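Local coordinates for protein 3-hydroxy-3-methylglutaryl-CoA lyase (Acinetobacter baumannii, PDB 6NDS) that belongs to the HMGL-like family of TIM-barrel enzymes and holds a zinc ion and coenzyme A, at residues 16-21 and 258-263; 211-216 and 237-242. All blocks are in the same frame, centred on the assembly; numbering follows the deposited sequence.

Contact 1: residues 16-21 and 258-263; sequences LVVQEV and ICTEDL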
ATOM      1  N   LEU A  16      15.771   8.546   7.326  1.00 17.72           N
ATOM      2  CA  LEU A  16      14.840   7.537   7.814  1.00 19.80           C
ATOM      3  C   LEU A  16      15.634   6.266   8.081  1.00 18.05           C
ATOM      4  O   LEU A  16      16.295   5.729   7.180  1.00 19.94           O
ATOM      5  CB  LEU A  16      13.690   7.295   6.829  1.00 20.19           C
ATOM      6  CG  LEU A  16      12.536   6.388   7.327  1.00 17.29           C
ATOM      7  CD1 LEU A  16      11.219   6.789   6.644  1.00 22.27           C
ATOM      8  CD2 LEU A  16      12.835   4.927   7.084  1.00 17.39           C
ATOM      9  N   VAL A  17      15.553   5.783   9.317  1.00 16.62           N
ATOM     10  CA  VAL A  17      16.376   4.682   9.809  1.00 16.24           C
ATOM     11  C   VAL A  17      15.575   3.397   9.643  1.00 19.70           C
ATOM     12  O   VAL A  17      14.668   3.118  10.430  1.00 18.54           O
ATOM     13  CB  VAL A  17      16.766   4.901  11.272  1.00 17.50           C
ATOM     14  CG1 VAL A  17      17.613   3.747  11.773  1.00 20.21           C
ATOM     15  CG2 VAL A  17      17.505   6.237  11.436  1.00 19.94           C
ATOM     16  N   VAL A  18      15.929   2.596   8.637  1.00 17.33           N
ATOM     17  CA  VAL A  18      15.208   1.362   8.328  1.00 17.37           C
ATOM     18  C   VAL A  18      15.777   0.229   9.176  1.00 17.08           C
ATOM     19  O   VAL A  18      16.989  -0.003   9.173  1.00 19.24           O
ATOM     20  CB  VAL A  18      15.319   1.034   6.830  1.00 17.81           C
ATOM     21  CG1 VAL A  18      14.585  -0.271   6.523  1.00 19.11           C
ATOM     22  CG2 VAL A  18      14.757   2.180   5.990  1.00 18.07           C
ATOM     23  N   GLN A  19      14.908  -0.476   9.910  1.00 15.45           N
ATOM     24  CA  GLN A  19      15.314  -1.550  10.817  1.00 14.45           C
ATOM     25  C   GLN A  19      14.657  -2.847  10.363  1.00 17.09           C
ATOM     26  O   GLN A  19      13.455  -2.876  10.087  1.00 18.62           O
ATOM     27  CB  GLN A  19      14.940  -1.191  12.266  1.00 16.27           C
ATOM     28  CG  GLN A  19      15.465   0.215  12.657  1.00 19.05           C
ATOM     29  CD  GLN A  19      15.048   0.707  14.030  1.00 21.88           C
ATOM     30  OE1 GLN A  19      15.788   1.458  14.664  1.00 20.52           O
ATOM     31  NE2 GLN A  19      13.849   0.331  14.479  1.00 25.55           N
ATOM     32  N   GLU A  20      15.453  -3.911  10.242  1.00 14.95           N
ATOM     33  CA  GLU A  20      15.012  -5.125   9.559  1.00 15.40           C
ATOM     34  C   GLU A  20      14.537  -6.159  10.572  1.00 17.87           C
ATOM     35  O   GLU A  20      15.242  -6.443  11.550  1.00 20.85           O
ATOM     36  CB  GLU A  20      16.152  -5.692   8.703  1.00 18.76           C
ATOM     37  CG  GLU A  20      15.825  -7.036   8.016  1.00 22.84           C
ATOM     38  CD  GLU A  20      14.652  -6.953   7.045  1.00 24.49           C
ATOM     39  OE1 GLU A  20      14.506  -5.929   6.330  1.00 19.93           O
ATOM     40  OE2 GLU A  20      13.854  -7.920   7.003  1.00 21.70           O
ATOM     41  N   VAL A  21      13.331  -6.705  10.354  1.00 15.95           N
ATOM     42  CA  VAL A  21      12.780  -7.686  11.299  1.00 14.12           C
ATOM     43  C   VAL A  21      12.356  -8.994  10.633  1.00 18.74           C
ATOM     44  O   VAL A  21      11.711  -9.834  11.277  1.00 17.23           O
ATOM     45  CB  VAL A  21      11.596  -7.093  12.096  1.00 16.53           C
ATOM     46  CG1 VAL A  21      12.021  -5.809  12.847  1.00 20.56           C
ATOM     47  CG2 VAL A  21      10.380  -6.829  11.190  1.00 19.90           C
ATOM     48  N   ILE A 258       5.275  -4.161   6.942  1.00 17.58           N
ATOM     49  CA  ILE A 258       5.577  -3.399   5.737  1.00 18.42           C
ATOM     50  C   ILE A 258       6.831  -3.970   5.088  1.00 19.99           C
ATOM     51  O   ILE A 258       7.772  -4.425   5.757  1.00 17.86           O
ATOM     52  CB  ILE A 258       5.723  -1.896   6.014  1.00 19.04           C
ATOM     53  CG1 ILE A 258       6.774  -1.627   7.073  1.00 20.75           C
ATOM     54  CG2 ILE A 258       4.368  -1.288   6.410  1.00 19.68           C
ATOM     55  CD1 ILE A 258       7.209  -0.152   7.111  1.00 26.34           C
ATOM     56  N   CYS A 259       6.829  -3.974   3.762  1.00 15.40           N
ATOM     57  CA  CYS A 259       7.908  -4.564   2.986  1.00 14.90           C
ATOM     58  C   CYS A 259       9.124  -3.641   2.940  1.00 14.87           C
ATOM     59  O   CYS A 259       9.020  -2.490   2.509  1.00 16.70           O
ATOM     60  CB  CYS A 259       7.385  -4.829   1.580  1.00 16.81           C
ATOM     61  SG  CYS A 259       8.626  -5.364   0.417  1.00 20.46           S
ATOM     62  N   THR A 260      10.288  -4.159   3.342  1.00 15.37           N
ATOM     63  CA  THR A 260      11.483  -3.318   3.436  1.00 14.48           C
ATOM     64  C   THR A 260      11.819  -2.670   2.101  1.00 16.93           C
ATOM     65  O   THR A 260      12.089  -1.469   2.042  1.00 16.34           O
ATOM     66  CB  THR A 260      12.675  -4.135   3.940  1.00 16.17           C
ATOM     67  OG1 THR A 260      12.289  -4.815   5.133  1.00 17.26           O
ATOM     68  CG2 THR A 260      13.847  -3.213   4.283  1.00 18.48           C
ATOM     69  N   GLU A 261      11.834  -3.449   1.016  1.00 15.40           N
ATOM     70  CA  GLU A 261      12.254  -2.836  -0.241  1.00 15.89           C
ATOM     71  C   GLU A 261      11.194  -1.870  -0.776  1.00 18.33           C
ATOM     72  O   GLU A 261      11.539  -0.891  -1.445  1.00 17.29           O
ATOM     73  CB  GLU A 261      12.623  -3.911  -1.269  1.00 18.69           C
ATOM     74  CG  GLU A 261      11.515  -4.871  -1.638  1.00 19.65           C
ATOM     75  CD  GLU A 261      11.479  -6.142  -0.792  1.00 18.91           C
ATOM     76  OE1 GLU A 261      12.014  -6.172   0.339  1.00 19.58           O
ATOM     77  OE2 GLU A 261      10.872  -7.115  -1.265  1.00 20.95           O
ATOM     78  N   ASP A 262       9.913  -2.092  -0.466  1.00 15.96           N
ATOM     79  CA  ASP A 262       8.904  -1.103  -0.837  1.00 15.31           C
ATOM     80  C   ASP A 262       9.073   0.182  -0.024  1.00 17.48           C
ATOM     81  O   ASP A 262       8.914   1.282  -0.562  1.00 16.45           O
ATOM     82  CB  ASP A 262       7.488  -1.679  -0.663  1.00 17.90           C
ATOM     83  CG  ASP A 262       7.193  -2.861  -1.600  1.00 22.47           C
ATOM     84  OD1 ASP A 262       8.063  -3.228  -2.419  1.00 22.54           O
ATOM     85  OD2 ASP A 262       6.077  -3.436  -1.517  1.00 22.60           O
ATOM     86  N   LEU A 263       9.405   0.065   1.269  1.00 16.72           N
ATOM     87  CA  LEU A 263       9.689   1.251   2.085  1.00 15.95           C
ATOM     88  C   LEU A 263      10.910   2.007   1.571  1.00 17.14           C
ATOM     89  O   LEU A 263      10.879   3.237   1.414  1.00 16.20           O
ATOM     90  CB  LEU A 263       9.896   0.835   3.544  1.00 16.85           C
ATOM     91  CG  LEU A 263      10.496   1.900   4.469  1.00 16.89           C
ATOM     92  CD1 LEU A 263       9.556   3.090   4.585  1.00 18.36           C
ATOM     93  CD2 LEU A 263      10.779   1.287   5.854  1.00 17.72           C
TER
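The carboxylate of Glu20 meets the hydroxyl of Thr260, and it is the flat group of this contact. Thr260 OG1 donates a hydrogen bond to Glu20 OE1 at 2.8 Å. It arrives on the syn side of that oxygen, 18° out of the carboxylate plane. The other oxygen, OE2, accepts from Ser22 OG and Leu242 N, so both oxygens are held in this buried place. The bend at chi2 (61°) sets Glu20 CD on the side of the helix, although CB does not point at it.

Back along the strand from this polar pair, toward Leu16, the contact is apolar. Val18 CG1 touches the methyl of Thr260, with 3.8 Å to CG2. Val18 and Leu263 reach tip to tip, CG2 to CD2 at 4.1 Å. Leu16 CD2 adds a looser touch on the same Leu263 CD2. Leu263 also rests on Leu224 and Val227 of helix 223-232.

The helix starts here. Cys259 is its N-cap, and its SG accepts a weak bond from Asp262 N at 3.6 Å. Strand 17-20 receives the first turn of helix 260-270 on its outer side. This is the closure of a TIM barrel, where the helix after the last strand packs against the first.

Contact 2: residues 211-216 and 237-242; sequences QLTLHF and RFDAAL. With ZN (zinc ion), chain H.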
ATOM      1  N   GLN A 211      14.839   7.813  19.719  1.00 27.27           N
ATOM      2  CA  GLN A 211      14.410   6.784  20.654  1.00 23.86           C
ATOM      3  C   GLN A 211      13.151   6.038  20.234  1.00 25.91           C
ATOM      4  O   GLN A 211      12.919   4.932  20.731  1.00 24.34           O
ATOM      5  CB  GLN A 211      14.182   7.408  22.043  1.00 25.40           C
ATOM      6  CG  GLN A 211      15.490   7.874  22.690  1.00 27.15           C
ATOM      7  CD  GLN A 211      15.310   8.814  23.878  1.00 34.30           C
ATOM      8  OE1 GLN A 211      14.451   9.701  23.879  1.00 30.93           O
ATOM      9  NE2 GLN A 211      16.150   8.636  24.889  1.00 35.86           N
ATOM     10  N   LEU A 212      12.342   6.597  19.342  1.00 21.69           N
ATOM     11  CA  LEU A 212      11.049   6.019  18.977  1.00 20.91           C
ATOM     12  C   LEU A 212      11.148   5.187  17.706  1.00 20.54           C
ATOM     13  O   LEU A 212      11.588   5.696  16.669  1.00 23.27           O
ATOM     14  CB  LEU A 212      10.013   7.120  18.758  1.00 23.10           C
ATOM     15  CG  LEU A 212       8.642   6.699  18.229  1.00 24.54           C
ATOM     16  CD1 LEU A 212       7.957   5.828  19.258  1.00 22.87           C
ATOM     17  CD2 LEU A 212       7.778   7.937  17.913  1.00 25.33           C
ATOM     18  N   THR A 213      10.683   3.934  17.770  1.00 18.42           N
ATOM     19  CA  THR A 213      10.470   3.097  16.591  1.00 17.69           C
ATOM     20  C   THR A 213       8.977   2.918  16.340  1.00 21.23           C
ATOM     21  O   THR A 213       8.200   2.698  17.277  1.00 19.53           O
ATOM     22  CB  THR A 213      11.113   1.704  16.752  1.00 20.54           C
ATOM     23  OG1 THR A 213      12.537   1.830  16.906  1.00 23.12           O
ATOM     24  CG2 THR A 213      10.834   0.817  15.513  1.00 20.14           C
ATOM     25  N   LEU A 214       8.571   2.999  15.072  1.00 16.59           N
ATOM     26  CA  LEU A 214       7.229   2.624  14.652  1.00 18.09           C
ATOM     27  C   LEU A 214       7.304   1.302  13.900  1.00 18.71           C
ATOM     28  O   LEU A 214       8.150   1.132  13.013  1.00 18.90           O
ATOM     29  CB  LEU A 214       6.595   3.686  13.746  1.00 16.19           C
ATOM     30  CG  LEU A 214       5.903   4.897  14.378  1.00 21.79           C
ATOM     31  CD1 LEU A 214       4.847   4.458  15.385  1.00 25.35           C
ATOM     32  CD2 LEU A 214       6.907   5.832  15.008  1.00 28.55           C
ATOM     33  N   HIS A 215       6.398   0.383  14.234  1.00 17.08           N
ATOM     34  CA  HIS A 215       6.381  -0.978  13.686  1.00 15.66           C
ATOM     35  C   HIS A 215       4.989  -1.231  13.099  1.00 18.86           C
ATOM     36  O   HIS A 215       4.066  -1.624  13.815  1.00 18.31           O
ATOM     37  CB  HIS A 215       6.742  -1.932  14.818  1.00 15.99           C
ATOM     38  CG  HIS A 215       6.694  -3.391  14.471  1.00 18.80           C
ATOM     39  ND1 HIS A 215       7.828  -4.176  14.437  1.00 18.55           N
ATOM     40  CD2 HIS A 215       5.649  -4.227  14.241  1.00 19.11           C
ATOM     41  CE1 HIS A 215       7.489  -5.424  14.159  1.00 22.54           C
ATOM     42  NE2 HIS A 215       6.173  -5.483  14.030  1.00 21.17           N
ATOM     43  N   PHE A 216       4.820  -0.984  11.799  1.00 15.50           N
ATOM     44  CA  PHE A 216       3.514  -1.109  11.152  1.00 18.15           C
ATOM     45  C   PHE A 216       3.381  -2.423  10.387  1.00 19.34           C
ATOM     46  O   PHE A 216       4.303  -2.864   9.699  1.00 18.53           O
ATOM     47  CB  PHE A 216       3.269   0.060  10.183  1.00 18.16           C
ATOM     48  CG  PHE A 216       3.134   1.397  10.847  1.00 19.10           C
ATOM     49  CD1 PHE A 216       2.040   1.678  11.659  1.00 19.96           C
ATOM     50  CD2 PHE A 216       4.059   2.403  10.610  1.00 18.42           C
ATOM     51  CE1 PHE A 216       1.901   2.936  12.262  1.00 21.21           C
ATOM     52  CE2 PHE A 216       3.915   3.667  11.196  1.00 20.34           C
ATOM     53  CZ  PHE A 216       2.836   3.929  12.027  1.00 21.35           C
ATOM     54  N   ARG A 237      12.558   6.205  12.951  1.00 16.76           N
ATOM     55  CA  ARG A 237      12.969   4.801  13.003  1.00 18.12           C
ATOM     56  C   ARG A 237      11.777   3.904  12.701  1.00 18.33           C
ATOM     57  O   ARG A 237      10.736   4.024  13.355  1.00 17.65           O
ATOM     58  CB  ARG A 237      13.545   4.454  14.378  1.00 18.52           C
ATOM     59  CG  ARG A 237      14.826   5.247  14.756  1.00 18.66           C
ATOM     60  CD  ARG A 237      15.300   5.013  16.203  1.00 21.26           C
ATOM     61  NE  ARG A 237      15.475   3.592  16.480  1.00 19.97           N
ATOM     62  CZ  ARG A 237      15.734   3.070  17.669  1.00 21.77           C
ATOM     63  NH1 ARG A 237      15.906   3.846  18.734  1.00 23.91           N
ATOM     64  NH2 ARG A 237      15.835   1.750  17.791  1.00 19.52           N
ATOM     65  N   PHE A 238      11.930   2.999  11.720  1.00 16.18           N
ATOM     66  CA  PHE A 238      10.808   2.174  11.266  1.00 15.47           C
ATOM     67  C   PHE A 238      11.259   0.740  11.048  1.00 16.77           C
ATOM     68  O   PHE A 238      12.273   0.507  10.385  1.00 16.45           O
ATOM     69  CB  PHE A 238      10.194   2.722   9.963  1.00 15.10           C
ATOM     70  CG  PHE A 238       9.584   4.082  10.116  1.00 16.23           C
ATOM     71  CD1 PHE A 238       8.242   4.214  10.428  1.00 15.91           C
ATOM     72  CD2 PHE A 238      10.362   5.227   9.975  1.00 16.77           C
ATOM     73  CE1 PHE A 238       7.668   5.472  10.582  1.00 16.97           C
ATOM     74  CE2 PHE A 238       9.807   6.490  10.116  1.00 17.31           C
ATOM     75  CZ  PHE A 238       8.456   6.624  10.416  1.00 18.17           C
ATOM     76  N   ASP A 239      10.492  -0.206  11.595  1.00 15.93           N
ATOM     77  CA  ASP A 239      10.705  -1.628  11.344  1.00 14.71           C
ATOM     78  C   ASP A 239      10.049  -2.056  10.025  1.00 17.88           C
ATOM     79  O   ASP A 239       8.957  -1.604   9.677  1.00 17.71           O
ATOM     80  CB  ASP A 239      10.111  -2.478  12.469  1.00 15.21           C
ATOM     81  CG  ASP A 239      10.882  -2.381  13.786  1.00 25.59           C
ATOM     82  OD1 ASP A 239      12.046  -1.910  13.800  1.00 21.46           O
ATOM     83  OD2 ASP A 239      10.322  -2.815  14.820  1.00 22.30           O
ATOM     84  N   ALA A 240      10.698  -2.982   9.321  1.00 15.59           N
ATOM     85  CA  ALA A 240      10.149  -3.526   8.080  1.00 13.40           C
ATOM     86  C   ALA A 240      10.727  -4.919   7.891  1.00 15.51           C
ATOM     87  O   ALA A 240      11.758  -5.253   8.471  1.00 16.92           O
ATOM     88  CB  ALA A 240      10.476  -2.626   6.875  1.00 15.57           C
ATOM     89  N   ALA A 241      10.041  -5.748   7.095  1.00 15.15           N
ATOM     90  CA  ALA A 241      10.500  -7.110   6.820  1.00 13.62           C
ATOM     91  C   ALA A 241      10.755  -7.276   5.329  1.00 17.94           C
ATOM     92  O   ALA A 241       9.928  -6.869   4.500  1.00 17.81           O
ATOM     93  CB  ALA A 241       9.480  -8.152   7.280  1.00 16.47           C
ATOM     94  N   LEU A 242      11.889  -7.909   4.999  1.00 16.34           N
ATOM     95  CA  LEU A 242      12.205  -8.263   3.620  1.00 16.89           C
ATOM     96  C   LEU A 242      11.031  -8.978   2.961  1.00 16.48           C
ATOM     97  O   LEU A 242      10.459  -9.920   3.523  1.00 19.33           O
ATOM     98  CB  LEU A 242      13.438  -9.168   3.594  1.00 18.29           C
ATOM     99  CG  LEU A 242      13.962  -9.552   2.206  1.00 18.69           C
ATOM    100  CD1 LEU A 242      14.665  -8.354   1.577  1.00 20.17           C
ATOM    101  CD2 LEU A 242      14.912 -10.736   2.358  1.00 19.54           C
TER
HETATM  102 ZN    ZN H 507       5.054  -7.333  14.306  1.00 25.69          ZN
HETATM  103  O   HOH W   1      11.681   8.104  15.571  1.00 21.32           O
HETATM  104  O   HOH W   2       7.090   0.310  10.464  1.00 16.84           O
HETATM  105  O   HOH W   3       6.884  -3.478  10.317  1.00 22.64           O
HETATM  106  O   HOH W   4       4.073  -9.306  14.539  1.00 25.41           O
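Leu214 and Phe238 pair in parallel on neighbouring strands of a beta-alpha-beta unit, 212-216 and 237-240, joined through helix 223-232. The strand axes run 31° apart.

Backbone bonds tie the strands. Leu214 N donates to Arg237 O at 2.9 Å, and Asp239 N donates to Leu214 O at 3.0 Å. One water bridges Leu214 O, Phe216 N and Asp239 O. A second joins Phe216 O to Asp239 O.

Apolar contacts lie on the side of helix 223-232. Leu214 CB touches Phe238 CD1 at 3.7 Å. Phe216 CE2 and Phe238 CE1 meet rim to rim, and both rings reach Val227.

Polar side chains occupy the inner face. Thr213 OG1 lies over one face of the Arg237 guanidinium, 3.1 Å above its plane and toward the rim. The angle is poor for a hydrogen bond. Instead, Gln19 serves both: its OE1 bonds Arg237 NE and its NE2 bonds Thr213 OG1. Gln19 NE2 also bonds Asp239 OD1, and Thr213 CG2 sits close to that oxygen.

Asp239 probably helps to fix the rotation of a metal ligand, His215, whose CG is anti to the backbone N (chi1 176°). His215 ND1 donates in its ring plane to the anti lone pair of Asp239 OD2 at 2.9 Å, with ring and carboxylate 89° apart. Asp25, His217 and a water are among the other ligands of the zinc ion, which His215 NE2 binds at 2.2 Å.

The centres of the two contacts are about 7 Å apart, and both belong to one parallel barrel sheet. Along the chain the order is 16-21, 211-216, 237-242, 258-263, so contact 2 is nested inside the loop closed by contact 1. Strand 237-240 lies between the other two strands in the sheet. It pairs with 212-216 on one side and with 17-20 on the other, and then leads on to helix 260-270. Contact 1 packs the barrel wall from outside, while contact 2 lies within the wall and brings His215, near the C-terminal end of its strand, to the zinc site. They touch directly: Thr260 OG1 packs against the backbone of Ala240 and Leu242, at and just past the end of the last strand.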